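Exoribonuclease II, mitochondrial (Candida glabrata, PDB 6F3H) degrades RNA from the 3' end as the nuclease component of the mitochondrial RNA degradosome mtEXO, probably with the help of bound magnesium. Local coordinates at residues T333-G338 and P819-L824; G393-F398 and S413-D418; Q373-T378 and D448-V453. The protein carries 1 engineered substitution. All blocks are in the same frame, centred on the assembly; numbering follows the deposited sequence.

Overall arrangement
The three contacts are spread over one chain, and no two of them touch. Along the sequence they are nested: contact 1 closes the longest loop, contact 3 lies inside it, and contact 2 inside the loop closed by contact 3. Contacts 1 and 2 sit on opposite sides of the chain's centre, their own centres about 53 Å apart; contact 3 is about 35 Å from contact 1 and about 37 Å from contact 2, centre to centre. Contact 2 is the one near the active site, V397's side chain being about 10 Å from the bound magnesium. Contacts 1 and 3 lie away from it: contact 1 is built on hydrogen bonds, contact 3 on apolar packing.

Contact 1. Residues T333-G338 and P819-L824; sequences TRSLCG and PLDGIL
D821 has CG beside its backbone N and anti to its carbonyl carbon (chi1 -51°), and a near-perpendicular chi2 of 84° turns the carboxylate so that each oxygen meets a different backbone N-H of residues 334-335. S335 adopts the same first torsion (chi1 -69°), which brings its OG round to D821 as well. D821 OD2 takes R334 N on its syn lone pair at 2.5 Å. D821 OD1 accepts twice: S335 N comes from above the carboxylate plane at 2.7 Å, while S335 OG donates nearly along the C-O axis, also at 2.7 Å. S335 OG in turn receives a weak bond from L820 N at 3.1 Å. T333, at the N-cap position, accepts L336 N through OG1 at 3.2 Å, while D821 binds the first two N-H groups of helix 334-343 from outside. A carboxylate over the first N-H groups of a helix would also be favoured by the helix dipole. The D821 side of the contact is a turn between strands 808-818 and 823-827, closed by the bond from G822 N to P819 O, with G822 and I823 opposite H818 as a G1 beta bulge. These strands belong to the C-terminal five-stranded sheet, consistent with the S1 domain of RNase II relatives. R334 bends at chi2 and chi3, laying one guanidinium face over L820 O, 3.3 Å from NH2 but without a hydrogen bond; its NE is bonded to A303 O instead. L820 points at the helix, CB packing 3.7 Å from S335 OG and CD1 reaching 4.2 Å from G338 CA.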
# COMPACT_ATOMS: atom_id res chain seq x y z
N THR A 333 -17.18 9.51 17.27
CA THR A 333 -16.27 9.47 16.14
C THR A 333 -14.86 9.57 16.67
O THR A 333 -14.62 10.15 17.73
CB THR A 333 -16.53 10.63 15.16
OG1 THR A 333 -16.16 11.88 15.76
CG2 THR A 333 -17.97 10.71 14.78
N ARG A 334 -13.91 9.05 15.91
CA ARG A 334 -12.53 9.11 16.35
C ARG A 334 -12.12 10.53 16.63
O ARG A 334 -11.44 10.80 17.63
CB ARG A 334 -11.62 8.52 15.28
CG ARG A 334 -12.19 7.30 14.60
CD ARG A 334 -11.32 6.11 14.77
NE ARG A 334 -10.05 6.31 14.10
CZ ARG A 334 -9.81 5.93 12.86
NH1 ARG A 334 -10.78 5.33 12.17
NH2 ARG A 334 -8.62 6.17 12.31
N SER A 335 -12.52 11.46 15.76
CA SER A 335 -12.26 12.89 15.98
C SER A 335 -12.71 13.31 17.35
O SER A 335 -12.07 14.13 18.01
CB SER A 335 -12.96 13.73 14.94
OG SER A 335 -12.36 13.53 13.69
N LEU A 336 -13.83 12.75 17.77
CA LEU A 336 -14.38 13.16 19.04
C LEU A 336 -13.57 12.57 20.18
O LEU A 336 -13.27 13.26 21.16
CB LEU A 336 -15.84 12.72 19.08
CG LEU A 336 -16.73 13.60 19.93
CD1 LEU A 336 -16.98 14.85 19.14
CD2 LEU A 336 -18.01 12.86 20.21
N CYS A 337 -13.10 11.33 20.02
CA CYS A 337 -12.16 10.78 20.99
C CYS A 337 -10.86 11.55 20.97
O CYS A 337 -10.23 11.73 22.02
CB CYS A 337 -11.89 9.32 20.70
SG CYS A 337 -13.28 8.28 20.97
N GLY A 338 -10.45 12.02 19.80
CA GLY A 338 -9.26 12.83 19.71
C GLY A 338 -9.40 14.14 20.45
O GLY A 338 -8.56 14.48 21.28
N PRO A 819 -11.77 14.87 10.94
CA PRO A 819 -10.48 14.54 10.33
C PRO A 819 -9.96 13.15 10.69
O PRO A 819 -9.59 12.39 9.79
CB PRO A 819 -9.57 15.65 10.86
CG PRO A 819 -10.51 16.73 11.30
CD PRO A 819 -11.69 16.03 11.84
N LEU A 820 -9.90 12.81 11.98
CA LEU A 820 -9.39 11.50 12.36
C LEU A 820 -10.22 10.37 11.76
O LEU A 820 -9.75 9.23 11.69
CB LEU A 820 -9.37 11.36 13.87
CG LEU A 820 -8.01 11.69 14.41
CD1 LEU A 820 -8.04 11.65 15.90
CD2 LEU A 820 -7.01 10.72 13.85
N ASP A 821 -11.44 10.69 11.32
CA ASP A 821 -12.33 9.70 10.76
C ASP A 821 -12.35 9.72 9.24
O ASP A 821 -12.76 8.72 8.63
CB ASP A 821 -13.75 9.95 11.27
CG ASP A 821 -13.83 10.09 12.78
OD1 ASP A 821 -13.61 11.20 13.30
OD2 ASP A 821 -14.23 9.11 13.44
N GLY A 822 -11.91 10.81 8.63
CA GLY A 822 -11.94 10.92 7.19
C GLY A 822 -13.31 11.31 6.67
O GLY A 822 -13.66 10.98 5.53
N ILE A 823 -14.10 12.00 7.47
CA ILE A 823 -15.49 12.27 7.14
C ILE A 823 -15.58 13.71 6.71
O ILE A 823 -15.01 14.60 7.35
CB ILE A 823 -16.43 11.98 8.30
CG1 ILE A 823 -16.63 10.49 8.45
CG2 ILE A 823 -17.76 12.67 8.08
CD1 ILE A 823 -16.93 10.09 9.87
N LEU A 824 -16.28 13.92 5.61
CA LEU A 824 -16.49 15.26 5.10
C LEU A 824 -17.86 15.26 4.45
O LEU A 824 -18.12 14.43 3.58
CB LEU A 824 -15.39 15.59 4.13
CG LEU A 824 -15.41 16.93 3.45
CD1 LEU A 824 -14.89 17.93 4.44
CD2 LEU A 824 -14.48 16.84 2.24

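Contact 2. Residues G393-F398 and S413-D418; sequences GDMPVF and SIEELD
One hydrogen bond joins the two segments, and it runs from a side chain to the backbone. S413 OG, held beside its own backbone N and anti to its carbonyl carbon (chi1 -63°), donates to P396 O at 2.9 Å. The hydroxyl approaches from above the carbonyl plane, 37° out of it, with a C=O...donor angle of 120°, so it does not lie on a lone pair. The same OG is bonded to NE2 of H427 on the neighbouring strand 421-429, so this buried hydroxyl links the loop to a second strand of the sheet.

The rest is van der Waals packing. M395, present as selenomethionine, has CG anti to its backbone N, and its chain runs extended until a bend at the last torsion sets the methyl group against the strand. M395 CE lies 3.5 Å from S413 CB and also 3.5 Å from E415 CG, with M395 SE 3.9 Å from S413 CB. M395 crosses the extended E415 side chain at about a right angle and touches its aliphatic part; E415 OE1 is engaged in a salt bridge with R423. Further along, V397 bears on the serine with CG2, 3.4 Å from S413 OG, although its CB direction is away from the strand overall.

Backbone pairing accounts for the frame: S413 and E415 pair with H425 and R423 on strand 421-429, while F398 pairs with I412. Residues 393-398 lie in the same loop as D401, and strand 410-416, at one edge of its sheet, opens with D410, whose side chain is about 8 Å from that of V397. Both aspartates bind magnesium, so the contact lies beside the metal site of an RNB-family nuclease.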
# COMPACT_ATOMS: atom_id res chain seq x y z
N GLY A 393 35.42 5.30 -12.88
CA GLY A 393 36.34 6.40 -12.72
C GLY A 393 35.66 7.70 -12.38
O GLY A 393 34.86 7.79 -11.45
N ASP A 394 36.00 8.71 -13.15
CA ASP A 394 35.57 10.07 -12.91
C ASP A 394 34.38 10.41 -13.76
O ASP A 394 33.91 11.54 -13.75
CB ASP A 394 36.72 11.04 -13.21
CG ASP A 394 36.51 12.40 -12.61
OD1 ASP A 394 36.40 12.48 -11.37
OD2 ASP A 394 36.48 13.40 -13.37
N MSE A 395 33.91 9.44 -14.52
CA MSE A 395 32.68 9.61 -15.22
C MSE A 395 31.62 10.14 -14.27
O MSE A 395 31.43 9.59 -13.18
CB MSE A 395 32.24 8.30 -15.81
CG MSE A 395 30.84 8.34 -16.29
SE MSE A 395 30.26 6.57 -16.82
CE MSE A 395 29.31 7.07 -18.46
N PRO A 396 30.95 11.21 -14.70
CA PRO A 396 29.98 11.90 -13.84
C PRO A 396 28.64 11.20 -13.80
O PRO A 396 28.09 10.79 -14.83
CB PRO A 396 29.83 13.28 -14.48
CG PRO A 396 30.28 13.10 -15.87
CD PRO A 396 30.96 11.77 -16.05
N VAL A 397 28.10 11.13 -12.58
CA VAL A 397 26.85 10.45 -12.27
C VAL A 397 25.87 11.45 -11.71
O VAL A 397 26.12 12.04 -10.65
CB VAL A 397 27.08 9.36 -11.22
CG1 VAL A 397 25.82 8.60 -11.03
CG2 VAL A 397 28.19 8.47 -11.70
N PHE A 398 24.71 11.56 -12.34
CA PHE A 398 23.68 12.50 -11.95
C PHE A 398 22.62 11.85 -11.05
O PHE A 398 21.87 10.98 -11.49
CB PHE A 398 23.02 13.08 -13.20
CG PHE A 398 23.97 13.73 -14.17
CD1 PHE A 398 24.53 14.97 -13.89
CD2 PHE A 398 24.25 13.13 -15.39
CE1 PHE A 398 25.37 15.58 -14.80
CE2 PHE A 398 25.10 13.74 -16.31
CZ PHE A 398 25.66 14.96 -16.02
N SER A 413 24.24 8.18 -16.06
CA SER A 413 25.45 8.56 -16.76
C SER A 413 25.25 8.28 -18.23
O SER A 413 24.66 7.26 -18.60
CB SER A 413 26.65 7.80 -16.23
OG SER A 413 26.88 8.13 -14.86
N ILE A 414 25.70 9.21 -19.08
CA ILE A 414 25.60 9.05 -20.52
C ILE A 414 26.97 9.26 -21.16
O ILE A 414 27.78 10.08 -20.70
CB ILE A 414 24.56 9.99 -21.15
CG1 ILE A 414 24.47 9.78 -22.65
CG2 ILE A 414 24.88 11.41 -20.87
CD1 ILE A 414 23.35 10.51 -23.27
N GLU A 415 27.22 8.49 -22.20
CA GLU A 415 28.37 8.66 -23.07
C GLU A 415 27.87 8.85 -24.48
O GLU A 415 27.26 7.94 -25.05
CB GLU A 415 29.28 7.46 -23.00
CG GLU A 415 30.18 7.52 -21.84
CD GLU A 415 30.85 6.22 -21.63
OE1 GLU A 415 30.34 5.22 -22.19
OE2 GLU A 415 31.89 6.19 -20.95
N GLU A 416 28.13 10.02 -25.04
CA GLU A 416 27.79 10.23 -26.44
C GLU A 416 28.94 9.67 -27.27
O GLU A 416 30.05 10.22 -27.26
CB GLU A 416 27.50 11.69 -26.73
CG GLU A 416 26.57 11.82 -27.93
CD GLU A 416 26.22 13.26 -28.28
OE1 GLU A 416 26.76 14.20 -27.64
OE2 GLU A 416 25.38 13.45 -29.19
N LEU A 417 28.67 8.55 -27.91
CA LEU A 417 29.59 7.83 -28.77
C LEU A 417 29.62 8.41 -30.18
O LEU A 417 30.69 8.69 -30.73
CB LEU A 417 29.16 6.36 -28.84
CG LEU A 417 29.04 5.69 -27.48
CD1 LEU A 417 28.71 4.22 -27.64
CD2 LEU A 417 30.34 5.90 -26.73
N ASP A 418 28.45 8.58 -30.77
CA ASP A 418 28.29 9.14 -32.10
C ASP A 418 27.10 10.07 -32.05
O ASP A 418 26.41 10.18 -31.03
CB ASP A 418 28.08 8.04 -33.16

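Contact 3. Residues Q373-T378 and D448-V453; sequences QKLYDT and DDVLRV
The Y376 ring is met across the contact by two valine methyls, both from an oblique direction. V453 CG1 lies 3.6 Å from Y376 CE1, and V450 CG1 stands a little farther off, 4.1 Å from the same CE1. Y376 and V453 reach toward each other tip to tip, so the methyl also comes close to the phenol oxygen, with V453 CG1 3.6 Å from Y376 OH. P472, from a loop, touches both Y376 and V450.

Beside the ring, L375 makes the second part of the packing. Its CG is anti to the backbone N (chi1 -179°), and the extended side chain spreads both methyls over the start of the partner helix. L375 CD2 packs 3.4 Å from V450 CG2, and L375 CD1 sits 3.8 Å from D449 CB; the leucine crosses both residues obliquely. V450 thus touches both side chains, offering CG2 to L375 and CG1 to the Y376 ring.

Helices 369-378 and 449-456 do not pack backbone to backbone. Over the short segments their axes come no closer than 10.8 Å, with 126° between their N-to-C directions, and long side chains span the gap. At the start of helix 449-456, D448 is the N-cap, its OD1 accepting L451 N at 2.9 Å from above the carboxylate plane.

What crosses between the segments is apolar, so shape rather than polar bonding sets the fit. The polar tip of the buried tyrosine is satisfied outside the pair: its OH bonds to M470 O and to S454 OG, and S454 also bonds to V450 O. Those two bonds of the hydroxyl would restrict where it can lie, leaving the contact between the segments to the valine methyls and L375.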
# COMPACT_ATOMS: atom_id res chain seq x y z
N GLN A 373 14.34 -1.66 16.66
CA GLN A 373 15.10 -0.43 16.46
C GLN A 373 16.23 -0.31 17.47
O GLN A 373 17.20 0.40 17.21
CB GLN A 373 14.19 0.80 16.56
CG GLN A 373 14.84 2.07 16.01
CD GLN A 373 14.66 2.21 14.49
OE1 GLN A 373 14.32 1.25 13.80
NE2 GLN A 373 14.89 3.42 13.96
N LYS A 374 16.13 -1.02 18.59
CA LYS A 374 17.30 -1.15 19.47
C LYS A 374 18.43 -1.89 18.76
O LYS A 374 19.61 -1.63 19.04
CB LYS A 374 16.89 -1.87 20.75
CG LYS A 374 15.97 -1.05 21.66
CD LYS A 374 16.21 -1.31 23.15
CE LYS A 374 17.68 -1.12 23.55
NZ LYS A 374 17.85 -0.87 25.02
N LEU A 375 18.11 -2.79 17.85
CA LEU A 375 19.13 -3.40 17.00
C LEU A 375 19.60 -2.42 15.93
O LEU A 375 20.80 -2.26 15.70
CB LEU A 375 18.57 -4.66 16.35
CG LEU A 375 19.35 -5.57 15.41
CD1 LEU A 375 18.55 -6.81 15.08
CD2 LEU A 375 19.59 -4.87 14.12
N TYR A 376 18.65 -1.80 15.23
CA TYR A 376 18.98 -0.92 14.12
C TYR A 376 19.88 0.22 14.55
O TYR A 376 20.77 0.64 13.80
CB TYR A 376 17.72 -0.33 13.52
CG TYR A 376 17.19 -1.09 12.34
CD1 TYR A 376 17.36 -2.45 12.23
CD2 TYR A 376 16.56 -0.42 11.30
CE1 TYR A 376 16.87 -3.13 11.14
CE2 TYR A 376 16.09 -1.08 10.20
CZ TYR A 376 16.24 -2.44 10.11
OH TYR A 376 15.75 -3.10 9.00
N ASP A 377 19.66 0.74 15.74
CA ASP A 377 20.46 1.86 16.20
C ASP A 377 21.92 1.46 16.39
O ASP A 377 22.82 2.27 16.17
CB ASP A 377 19.89 2.41 17.50
CG ASP A 377 18.56 3.10 17.29
OD1 ASP A 377 18.24 3.37 16.11
OD2 ASP A 377 17.84 3.34 18.28
N THR A 378 22.17 0.22 16.79
CA THR A 378 23.54 -0.22 17.02
C THR A 378 24.04 -1.18 15.95
O THR A 378 25.11 -1.76 16.11
CB THR A 378 23.68 -0.87 18.40
OG1 THR A 378 24.94 -1.55 18.46
CG2 THR A 378 22.55 -1.86 18.66
N ASP A 448 20.59 -13.58 8.55
CA ASP A 448 20.94 -12.28 9.11
C ASP A 448 19.76 -11.59 9.77
O ASP A 448 18.65 -11.55 9.22
CB ASP A 448 21.51 -11.37 8.01
CG ASP A 448 22.00 -10.03 8.54
OD1 ASP A 448 21.18 -9.27 9.11
OD2 ASP A 448 23.20 -9.72 8.38
N ASP A 449 20.03 -10.98 10.92
CA ASP A 449 19.00 -10.25 11.66
C ASP A 449 18.55 -9.03 10.88
O ASP A 449 17.37 -8.90 10.52
CB ASP A 449 19.52 -9.80 13.03
CG ASP A 449 19.71 -10.94 13.99
OD1 ASP A 449 19.18 -12.05 13.74
OD2 ASP A 449 20.41 -10.71 15.01
N VAL A 450 19.48 -8.13 10.61
CA VAL A 450 19.12 -6.88 9.96
C VAL A 450 18.41 -7.16 8.65
O VAL A 450 17.53 -6.40 8.24
CB VAL A 450 20.36 -6.00 9.77
CG1 VAL A 450 20.01 -4.74 9.00
CG2 VAL A 450 20.95 -5.67 11.12
N LEU A 451 18.75 -8.26 8.00
CA LEU A 451 18.10 -8.49 6.73
C LEU A 451 16.68 -8.99 6.93
O LEU A 451 15.75 -8.52 6.26
CB LEU A 451 18.91 -9.47 5.90
CG LEU A 451 18.26 -9.84 4.57
CD1 LEU A 451 18.23 -8.59 3.69
CD2 LEU A 451 19.03 -10.96 3.89
N ARG A 452 16.49 -9.94 7.85
CA ARG A 452 15.14 -10.42 8.14
C ARG A 452 14.24 -9.27 8.54
O ARG A 452 13.09 -9.17 8.08
CB ARG A 452 15.18 -11.43 9.27
CG ARG A 452 15.77 -12.78 9.00
CD ARG A 452 15.58 -13.63 10.28
NE ARG A 452 15.56 -12.82 11.52
CZ ARG A 452 14.46 -12.46 12.20
NH1 ARG A 452 14.58 -11.72 13.30
NH2 ARG A 452 13.25 -12.81 11.79
N VAL A 453 14.73 -8.41 9.42
CA VAL A 453 13.94 -7.27 9.85
C VAL A 453 13.60 -6.39 8.66
O VAL A 453 12.46 -5.94 8.50
CB VAL A 453 14.71 -6.48 10.91
CG1 VAL A 453 13.94 -5.23 11.28
CG2 VAL A 453 14.97 -7.35 12.08